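Local coordinates for protein putative phosphosugar isomerases (Salmonella typhimurium LT2, PDB 3FKJ) that probably binds phosphosugars or related carbohydrate derivatives through two SIS-type domains and may act as an isomerase, at residues A[49-54]-A[94-99]; A[31-36]-A[134-139]; A[143-148]-A[320-325]. All coordinates share one frame; numbering follows the deposited sequence.

The three contacts, all only partly buried, illustrate how chemistry follows place in a two-domain alpha/beta protein. Interactions 1 and 2 reach the same five-stranded parallel sheet, their centres about 17 Å apart. Interaction 1, nearest the centre of the subunit, sets a short helix against the end of an inner strand through small side chains, without a hydrogen bond between them. Interaction 2 lies farther out, where helix 22-35 meets the border strand 136-139, and mixes aliphatic packing with a tyrosine-aspartate hydrogen bond. Interaction 3 leaves that sheet: the loop following strand 136-139 lays a tyrosine ring on helix 313-331 of the second domain, by van der Waals contact.

Interaction 1: residues A[49-54]-A[94-99]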
loop_
_atom_site.group_PDB
_atom_site.type_symbol
_atom_site.label_atom_id
_atom_site.label_comp_id
_atom_site.label_asym_id
_atom_site.label_seq_id
_atom_site.Cartn_x
_atom_site.Cartn_y
_atom_site.Cartn_z
ATOM N N GLY A 49 -9.409 -5.557 4.305
ATOM C CA GLY A 49 -10.262 -4.546 3.712
ATOM C C GLY A 49 -10.358 -3.312 4.561
ATOM O O GLY A 49 -9.344 -2.678 4.875
ATOM N N GLY A 50 -11.583 -2.955 4.909
ATOM C CA GLY A 50 -11.845 -1.822 5.789
ATOM C C GLY A 50 -11.195 -1.950 7.154
ATOM O O GLY A 50 -10.907 -0.953 7.796
ATOM N N SER A 51 -10.977 -3.177 7.597
ATOM C CA SER A 51 -10.326 -3.421 8.868
ATOM C C SER A 51 -8.798 -3.344 8.835
ATOM O O SER A 51 -8.158 -3.425 9.875
ATOM C CB SER A 51 -10.843 -4.744 9.482
ATOM O OG SER A 51 -12.168 -4.563 10.000
ATOM N N LEU A 52 -8.228 -3.157 7.639
ATOM C CA LEU A 52 -6.856 -2.729 7.484
ATOM C C LEU A 52 -6.732 -1.217 7.226
ATOM O O LEU A 52 -5.892 -0.538 7.849
ATOM C CB LEU A 52 -6.219 -3.502 6.349
ATOM C CG LEU A 52 -4.738 -3.212 6.136
ATOM C CD1 LEU A 52 -3.925 -3.368 7.454
ATOM C CD2 LEU A 52 -4.204 -4.072 4.963
ATOM N N THR A 53 -7.520 -0.673 6.313
ATOM C CA THR A 53 -7.448 0.775 6.014
ATOM C C THR A 53 -7.879 1.625 7.229
ATOM O O THR A 53 -7.486 2.779 7.351
ATOM C CB THR A 53 -8.334 1.203 4.816
ATOM O OG1 THR A 53 -9.694 0.821 5.038
ATOM C CG2 THR A 53 -7.799 0.696 3.439
ATOM N N GLY A 54 -8.663 1.029 8.136
ATOM C CA GLY A 54 -9.025 1.676 9.399
ATOM C C GLY A 54 -7.821 1.954 10.315
ATOM O O GLY A 54 -7.929 2.745 11.240
ATOM N N ILE A 94 -1.887 -5.377 16.283
ATOM C CA ILE A 94 -3.176 -4.767 16.497
ATOM C C ILE A 94 -4.061 -5.181 15.345
ATOM O O ILE A 94 -3.769 -4.883 14.183
ATOM C CB ILE A 94 -3.089 -3.227 16.612
ATOM C CG1 ILE A 94 -2.019 -2.846 17.628
ATOM C CG2 ILE A 94 -4.492 -2.613 16.926
ATOM C CD1 ILE A 94 -1.725 -1.342 17.712
ATOM N N LEU A 95 -5.131 -5.903 15.694
ATOM C CA LEU A 95 -6.046 -6.488 14.723
ATOM C C LEU A 95 -7.465 -5.901 14.858
ATOM O O LEU A 95 -7.852 -5.469 15.926
ATOM C CB LEU A 95 -6.022 -8.013 14.866
ATOM C CG LEU A 95 -4.618 -8.641 14.943
ATOM C CD1 LEU A 95 -4.282 -9.144 16.346
ATOM C CD2 LEU A 95 -4.525 -9.784 13.926
ATOM N N ALA A 96 -8.182 -5.815 13.745
ATOM C CA ALA A 96 -9.574 -5.371 13.722
ATOM C C ALA A 96 -10.412 -6.324 12.895
ATOM O O ALA A 96 -9.959 -6.881 11.891
ATOM C CB ALA A 96 -9.713 -3.983 13.187
ATOM N N SER A 97 -11.642 -6.531 13.344
ATOM C CA SER A 97 -12.656 -7.309 12.614
ATOM C C SER A 97 -14.011 -6.848 13.152
ATOM O O SER A 97 -14.232 -6.911 14.378
ATOM C CB SER A 97 -12.502 -8.821 12.898
ATOM O OG SER A 97 -13.404 -9.597 12.109
ATOM N N GLN A 98 -14.902 -6.403 12.261
ATOM C CA GLN A 98 -16.268 -5.973 12.641
ATOM C C GLN A 98 -17.084 -7.001 13.507
ATOM O O GLN A 98 -17.332 -6.781 14.706
ATOM C CB GLN A 98 -17.053 -5.574 11.382
ATOM C CG GLN A 98 -18.504 -5.053 11.649
ATOM C CD GLN A 98 -18.566 -3.588 12.093
ATOM O OE1 GLN A 98 -17.545 -2.883 12.133
ATOM N NE2 GLN A 98 -19.770 -3.119 12.405
ATOM N N GLN A 99 -17.473 -8.118 12.893
ATOM C CA GLN A 99 -18.212 -9.178 13.571
ATOM C C GLN A 99 -17.275 -10.166 14.291
ATOM O O GLN A 99 -17.738 -11.170 14.823
ATOM C CB GLN A 99 -19.095 -9.909 12.553
#
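S51 and A96 face each other across the gap between the short helix 50-53 and the last residues of strand 91-97, and both direct their CB atoms into it. The methylene carbon S51 CB and the methyl carbon A96 CB approach to 3.9 Å. Around this pair the backbones close in from both sides: S51 CB lies 3.3 Å from A96 O, while A96 CB rests 3.7 Å from S51 O. Each side chain therefore packs against the carbonyl of the other residue, a close fit between two small side chains. The CA atoms of S51 and A96 are 5.3 Å apart.

The hydroxyl of S51 is turned away from its own carbonyl carbon, beside the backbone N (chi1 -74°), which brings it over the strand end as the chain leaves the sheet. There S51 OG comes within 3.8 Å of S97 CA. It makes no hydrogen bond to this segment; its polar partner is K155 NZ, at the start of helix 155-170. Q98 approaches only at the margin and spends its amide oxygen on Y140 OH.

The helical turn carrying S51 is defined by G49, the N-cap residue, whose carbonyl oxygen receives both L52 N (3.0 Å) and T53 N (3.1 Å). E249 of the second subunit bonds to G49 N, so the dimer partner reaches this same turn. On the strand side, S97 OG pairs with T102 OG1 in the following loop.

A glycine-rich turn after one parallel strand, set beside the serine-bearing C-terminal end of the neighbouring strand in the sheet, 91-97, is characteristic of the phosphosugar pocket of SIS domains, and the geometry here is consistent with that kind of site.

Interaction 2: residues A[31-36]-A[134-139]; sequences ISDILG and SDYIIE
Y136, the first residue of the border strand of the SIS-type parallel sheet, reaches out to D33 and I34 on the last turn of helix 22-35, forming a helix-on-sheet contact at the margin of the domain. The backbones stay well apart, the CA atoms of I34 and Y136 being 9.3 Å from one another, and the length of the tyrosine spans the interval.

Its hydroxyl donates a hydrogen bond of 2.7 Å from Y136 OH to D33 OD2. The acceptor oxygen lies at the ring edge, in the plane of the ring, and offers its anti lone pair, the one pointing away from the other carboxylate oxygen. The carboxylate itself stands steeply to the ring, with 75° between their planes. In D33 the carboxyl carbon extends opposite the backbone N (chi1 -157°), which carries the acid out from the helix toward the phenol. The stem of the aspartate contributes as well: D33 CB packs 3.8 Å from Y136 CE2. K37 forms a salt bridge with the same OD2, so one oxygen serves both a phenol and an ammonium group; the nearby positive charge would probably favour the ionised acid.

I34 approaches the ring obliquely, displaced from its plane near CE1. Its terminal methyl, I34 CD1, sits 3.7 Å from Y136 CE1 and 4.0 Å from Y136 CD1. The two partners thus differ in direction: the acid oxygen D33 OD2 meets the edge in the ring plane, while the isoleucine comes from off it.

Helix 22-35 also covers strand 118-123, since I31 and I34 touch I120, and its residue I30 adds to the cover over Y136 and I138. Strand 136-139 pairs in parallel with 118-123, while helix 155-170 meets I31 and I138 through I166 and Y158.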
loop_
_atom_site.group_PDB
_atom_site.type_symbol
_atom_site.label_atom_id
_atom_site.label_comp_id
_atom_site.label_asym_id
_atom_site.label_seq_id
_atom_site.Cartn_x
_atom_site.Cartn_y
_atom_site.Cartn_z
ATOM N N ILE A 31 -1.712 0.196 26.646
ATOM C CA ILE A 31 -0.304 0.392 26.312
ATOM C C ILE A 31 0.578 0.399 27.565
ATOM O O ILE A 31 1.697 -0.143 27.514
ATOM C CB ILE A 31 -0.095 1.655 25.430
ATOM C CG1 ILE A 31 -0.902 1.525 24.112
ATOM C CG2 ILE A 31 1.407 1.923 25.153
ATOM C CD1 ILE A 31 -0.677 0.208 23.267
ATOM N N SER A 32 0.091 0.968 28.684
ATOM C CA SER A 32 0.805 0.870 29.979
ATOM C C SER A 32 0.945 -0.577 30.436
ATOM O O SER A 32 2.043 -1.004 30.837
ATOM C CB SER A 32 0.112 1.641 31.110
ATOM O OG SER A 32 -0.365 2.897 30.674
ATOM N N ASP A 33 -0.162 -1.321 30.382
ATOM C CA ASP A 33 -0.138 -2.725 30.767
ATOM C C ASP A 33 0.883 -3.512 29.957
ATOM O O ASP A 33 1.694 -4.246 30.498
ATOM C CB ASP A 33 -1.513 -3.365 30.624
ATOM C CG ASP A 33 -1.672 -4.597 31.508
ATOM O OD1 ASP A 33 -1.934 -4.429 32.720
ATOM O OD2 ASP A 33 -1.528 -5.729 30.999
ATOM N N ILE A 34 0.862 -3.330 28.646
ATOM C CA ILE A 34 1.810 -4.011 27.783
ATOM C C ILE A 34 3.254 -3.622 28.120
ATOM O O ILE A 34 4.127 -4.486 28.212
ATOM C CB ILE A 34 1.526 -3.717 26.314
ATOM C CG1 ILE A 34 0.170 -4.318 25.898
ATOM C CG2 ILE A 34 2.690 -4.219 25.453
ATOM C CD1 ILE A 34 -0.474 -3.616 24.645
ATOM N N LEU A 35 3.509 -2.332 28.291
ATOM C CA LEU A 35 4.886 -1.878 28.622
ATOM C C LEU A 35 5.411 -2.402 29.963
ATOM O O LEU A 35 6.620 -2.529 30.151
ATOM C CB LEU A 35 5.004 -0.350 28.554
ATOM C CG LEU A 35 5.049 0.161 27.104
ATOM C CD1 LEU A 35 4.741 1.634 27.030
ATOM C CD2 LEU A 35 6.392 -0.163 26.455
ATOM N N GLY A 36 4.505 -2.702 30.888
ATOM C CA GLY A 36 4.898 -3.305 32.165
ATOM C C GLY A 36 5.401 -4.733 32.013
ATOM O O GLY A 36 6.055 -5.258 32.919
ATOM N N SER A 134 -6.954 -12.371 21.532
ATOM C CA SER A 134 -6.679 -10.970 21.818
ATOM C C SER A 134 -6.326 -10.827 23.278
ATOM O O SER A 134 -7.160 -11.096 24.138
ATOM C CB SER A 134 -7.911 -10.108 21.518
ATOM O OG SER A 134 -8.332 -10.255 20.162
ATOM N N ASP A 135 -5.102 -10.405 23.576
ATOM C CA ASP A 135 -4.695 -10.175 24.972
ATOM C C ASP A 135 -5.515 -9.026 25.523
ATOM O O ASP A 135 -5.850 -9.017 26.696
ATOM C CB ASP A 135 -3.193 -9.823 25.107
ATOM C CG ASP A 135 -2.275 -10.943 24.661
ATOM O OD1 ASP A 135 -2.635 -12.112 24.909
ATOM O OD2 ASP A 135 -1.191 -10.661 24.087
ATOM N N TYR A 136 -5.789 -8.041 24.667
ATOM C CA TYR A 136 -6.587 -6.883 25.036
ATOM C C TYR A 136 -7.649 -6.693 23.969
ATOM O O TYR A 136 -7.372 -6.883 22.782
ATOM C CB TYR A 136 -5.705 -5.638 25.160
ATOM C CG TYR A 136 -4.456 -5.811 26.016
ATOM C CD1 TYR A 136 -3.267 -6.309 25.464
ATOM C CD2 TYR A 136 -4.464 -5.475 27.394
ATOM C CE1 TYR A 136 -2.129 -6.481 26.245
ATOM C CE2 TYR A 136 -3.321 -5.636 28.177
ATOM C CZ TYR A 136 -2.156 -6.146 27.609
ATOM O OH TYR A 136 -1.025 -6.283 28.399
ATOM N N ILE A 137 -8.850 -6.323 24.396
ATOM C CA ILE A 137 -10.017 -6.179 23.527
ATOM C C ILE A 137 -10.588 -4.762 23.615
ATOM O O ILE A 137 -10.828 -4.263 24.696
ATOM C CB ILE A 137 -11.155 -7.170 23.911
ATOM C CG1 ILE A 137 -10.667 -8.621 23.804
ATOM C CG2 ILE A 137 -12.364 -6.952 22.998
ATOM C CD1 ILE A 137 -11.411 -9.608 24.713
ATOM N N ILE A 138 -10.812 -4.130 22.473
ATOM C CA ILE A 138 -11.495 -2.850 22.412
ATOM C C ILE A 138 -12.800 -3.066 21.661
ATOM O O ILE A 138 -12.802 -3.570 20.550
ATOM C CB ILE A 138 -10.642 -1.783 21.705
ATOM C CG1 ILE A 138 -9.445 -1.379 22.599
ATOM C CG2 ILE A 138 -11.507 -0.575 21.355
ATOM C CD1 ILE A 138 -8.085 -1.253 21.882
ATOM N N GLU A 139 -13.915 -2.708 22.278
ATOM C CA GLU A 139 -15.186 -2.718 21.577
ATOM C C GLU A 139 -15.399 -1.321 21.046
ATOM O O GLU A 139 -15.747 -0.406 21.804
ATOM C CB GLU A 139 -16.307 -3.112 22.503
ATOM C CG GLU A 139 -16.252 -4.579 22.879
ATOM C CD GLU A 139 -17.170 -4.899 24.018
ATOM O OE1 GLU A 139 -18.380 -4.653 23.861
ATOM O OE2 GLU A 139 -16.671 -5.384 25.045
#

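Interaction 3: residues A[143-148]-A[320-325]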
loop_
_atom_site.group_PDB
_atom_site.type_symbol
_atom_site.label_atom_id
_atom_site.label_comp_id
_atom_site.label_asym_id
_atom_site.label_seq_id
_atom_site.Cartn_x
_atom_site.Cartn_y
_atom_site.Cartn_z
ATOM N N ALA A 143 -22.152 2.869 13.881
ATOM C CA ALA A 143 -23.522 2.878 13.369
ATOM C C ALA A 143 -23.521 3.113 11.856
ATOM O O ALA A 143 -22.592 3.690 11.309
ATOM C CB ALA A 143 -24.347 3.943 14.042
ATOM N N ARG A 144 -24.612 2.701 11.222
ATOM C CA ARG A 144 -24.875 2.954 9.822
ATOM C C ARG A 144 -25.516 4.323 9.579
ATOM O O ARG A 144 -26.676 4.551 9.926
ATOM C CB ARG A 144 -25.769 1.852 9.294
ATOM C CG ARG A 144 -26.113 1.967 7.841
ATOM C CD ARG A 144 -26.937 0.756 7.437
ATOM N NE ARG A 144 -26.100 -0.444 7.494
ATOM C CZ ARG A 144 -26.543 -1.673 7.721
ATOM N NH1 ARG A 144 -27.844 -1.910 7.909
ATOM N NH2 ARG A 144 -25.674 -2.674 7.749
ATOM N N TYR A 145 -24.743 5.213 8.947
ATOM C CA TYR A 145 -25.189 6.551 8.564
ATOM C C TYR A 145 -26.567 6.390 7.900
ATOM O O TYR A 145 -26.742 5.516 7.040
ATOM C CB TYR A 145 -24.167 7.247 7.622
ATOM C CG TYR A 145 -24.522 8.684 7.318
ATOM C CD1 TYR A 145 -24.287 9.709 8.260
ATOM C CD2 TYR A 145 -25.173 9.021 6.132
ATOM C CE1 TYR A 145 -24.681 11.042 8.000
ATOM C CE2 TYR A 145 -25.586 10.338 5.874
ATOM C CZ TYR A 145 -25.324 11.345 6.802
ATOM O OH TYR A 145 -25.716 12.643 6.506
ATOM N N PRO A 146 -27.544 7.237 8.265
ATOM C CA PRO A 146 -27.526 8.471 9.055
ATOM C C PRO A 146 -27.560 8.317 10.603
ATOM O O PRO A 146 -27.541 9.331 11.342
ATOM C CB PRO A 146 -28.770 9.183 8.545
ATOM C CG PRO A 146 -29.708 8.089 8.239
ATOM C CD PRO A 146 -28.902 6.932 7.778
ATOM N N GLU A 147 -27.585 7.077 11.083
ATOM C CA GLU A 147 -27.371 6.822 12.496
ATOM C C GLU A 147 -25.909 7.121 12.774
ATOM O O GLU A 147 -25.070 6.963 11.926
ATOM C CB GLU A 147 -27.738 5.383 12.875
ATOM C CG GLU A 147 -29.073 4.915 12.283
ATOM C CD GLU A 147 -29.982 4.219 13.279
ATOM O OE1 GLU A 147 -29.518 3.287 13.969
ATOM O OE2 GLU A 147 -31.175 4.594 13.361
ATOM N N THR A 148 -25.617 7.644 13.944
ATOM C CA THR A 148 -24.259 8.022 14.272
ATOM C C THR A 148 -23.943 7.588 15.713
ATOM O O THR A 148 -24.835 7.222 16.476
ATOM C CB THR A 148 -24.060 9.541 14.089
ATOM O OG1 THR A 148 -25.008 10.228 14.881
ATOM C CG2 THR A 148 -24.265 9.958 12.653
ATOM N N VAL A 320 -17.103 12.168 6.393
ATOM C CA VAL A 320 -17.750 13.060 5.430
ATOM C C VAL A 320 -18.269 12.245 4.244
ATOM O O VAL A 320 -19.348 12.522 3.722
ATOM C CB VAL A 320 -16.778 14.192 4.973
ATOM C CG1 VAL A 320 -17.212 14.799 3.640
ATOM C CG2 VAL A 320 -16.655 15.278 6.076
ATOM N N LEU A 321 -17.504 11.217 3.854
ATOM C CA LEU A 321 -17.868 10.326 2.753
ATOM C C LEU A 321 -19.171 9.572 2.979
ATOM O O LEU A 321 -19.860 9.264 2.011
ATOM C CB LEU A 321 -16.709 9.328 2.430
ATOM C CG LEU A 321 -15.542 9.862 1.590
ATOM C CD1 LEU A 321 -14.338 8.920 1.635
ATOM C CD2 LEU A 321 -15.987 10.137 0.150
ATOM N N ASP A 322 -19.524 9.285 4.234
ATOM C CA ASP A 322 -20.813 8.628 4.552
ATOM C C ASP A 322 -21.957 9.359 3.893
ATOM O O ASP A 322 -22.916 8.729 3.433
ATOM C CB ASP A 322 -21.075 8.556 6.062
ATOM C CG ASP A 322 -20.343 7.395 6.752
ATOM O OD1 ASP A 322 -19.909 6.450 6.072
ATOM O OD2 ASP A 322 -20.217 7.413 7.995
ATOM N N VAL A 323 -21.829 10.683 3.815
ATOM C CA VAL A 323 -22.896 11.536 3.269
ATOM C C VAL A 323 -22.951 11.359 1.758
ATOM O O VAL A 323 -24.008 11.098 1.208
ATOM C CB VAL A 323 -22.730 13.054 3.675
ATOM C CG1 VAL A 323 -23.895 13.917 3.115
ATOM C CG2 VAL A 323 -22.584 13.194 5.207
ATOM N N TYR A 324 -21.798 11.452 1.092
ATOM C CA TYR A 324 -21.758 11.272 -0.346
ATOM C C TYR A 324 -22.185 9.860 -0.732
ATOM O O TYR A 324 -22.900 9.697 -1.699
ATOM C CB TYR A 324 -20.367 11.551 -0.892
ATOM C CG TYR A 324 -19.975 12.995 -0.828
ATOM C CD1 TYR A 324 -19.411 13.522 0.321
ATOM C CD2 TYR A 324 -20.166 13.834 -1.919
ATOM C CE1 TYR A 324 -19.054 14.856 0.397
ATOM C CE2 TYR A 324 -19.800 15.159 -1.857
ATOM C CZ TYR A 324 -19.241 15.673 -0.693
ATOM O OH TYR A 324 -18.864 17.010 -0.609
ATOM N N ASN A 325 -21.735 8.860 0.033
ATOM C CA ASN A 325 -22.072 7.453 -0.215
ATOM C C ASN A 325 -23.550 7.113 -0.157
ATOM O O ASN A 325 -24.029 6.315 -0.977
ATOM C CB ASN A 325 -21.318 6.512 0.715
ATOM C CG ASN A 325 -19.831 6.633 0.582
ATOM O OD1 ASN A 325 -19.336 7.199 -0.383
ATOM N ND2 ASN A 325 -19.102 6.113 1.558
#
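The ring of Y145 is held between its own chain and the helix at D322 and V323. Over the centre of one face lies P146 CB, 4.2 Å above the plane; the opposite face looks onto the backbone of helix 313-331, with V323 N 4.3 Å above it and displaced toward the rim. The carboxylate of D322 is turned only 26° from the ring plane, yet it is the aliphatic part of that residue that does the touching. D322 CB stands 3.7 Å from Y145 CG, and the backbone oxygen D322 O comes within 3.5 Å of Y145 CD2, approaching obliquely.

Farther along the ring, V323 takes over. One of its methyls, V323 CG2, lies 3.7 Å from Y145 CZ. The phenol ends against the same methyl but is satisfied elsewhere, bonding with Q198 NE2 at the start of helix 198-208. In Y145 the ring extends opposite the backbone N (chi1 -174°), which sends it out of the loop and across the helix surface, from the CB of one residue to the methyl of the next. No hydrogen bond joins the two segments, which meet by van der Waals contact.

The peptide bond between Y145 and P146 is cis, and the chain reverses there. The reversal is closed by the bond from E147 N to R144 O, at 2.9 Å, and the proline ring stays on the side away from the helix. V197 and A201 pack against V323 and Y324 from neighbouring parts of the fold.

With the cis-proline in third place and these backbone angles, residues 144-147 form a type VIa turn. Through its tyrosine, the turn docks the loop of the SIS domain onto a helix that packs on the four-stranded parallel sheet of the second, probably SIS-like, domain, an interdomain contact within a single chain.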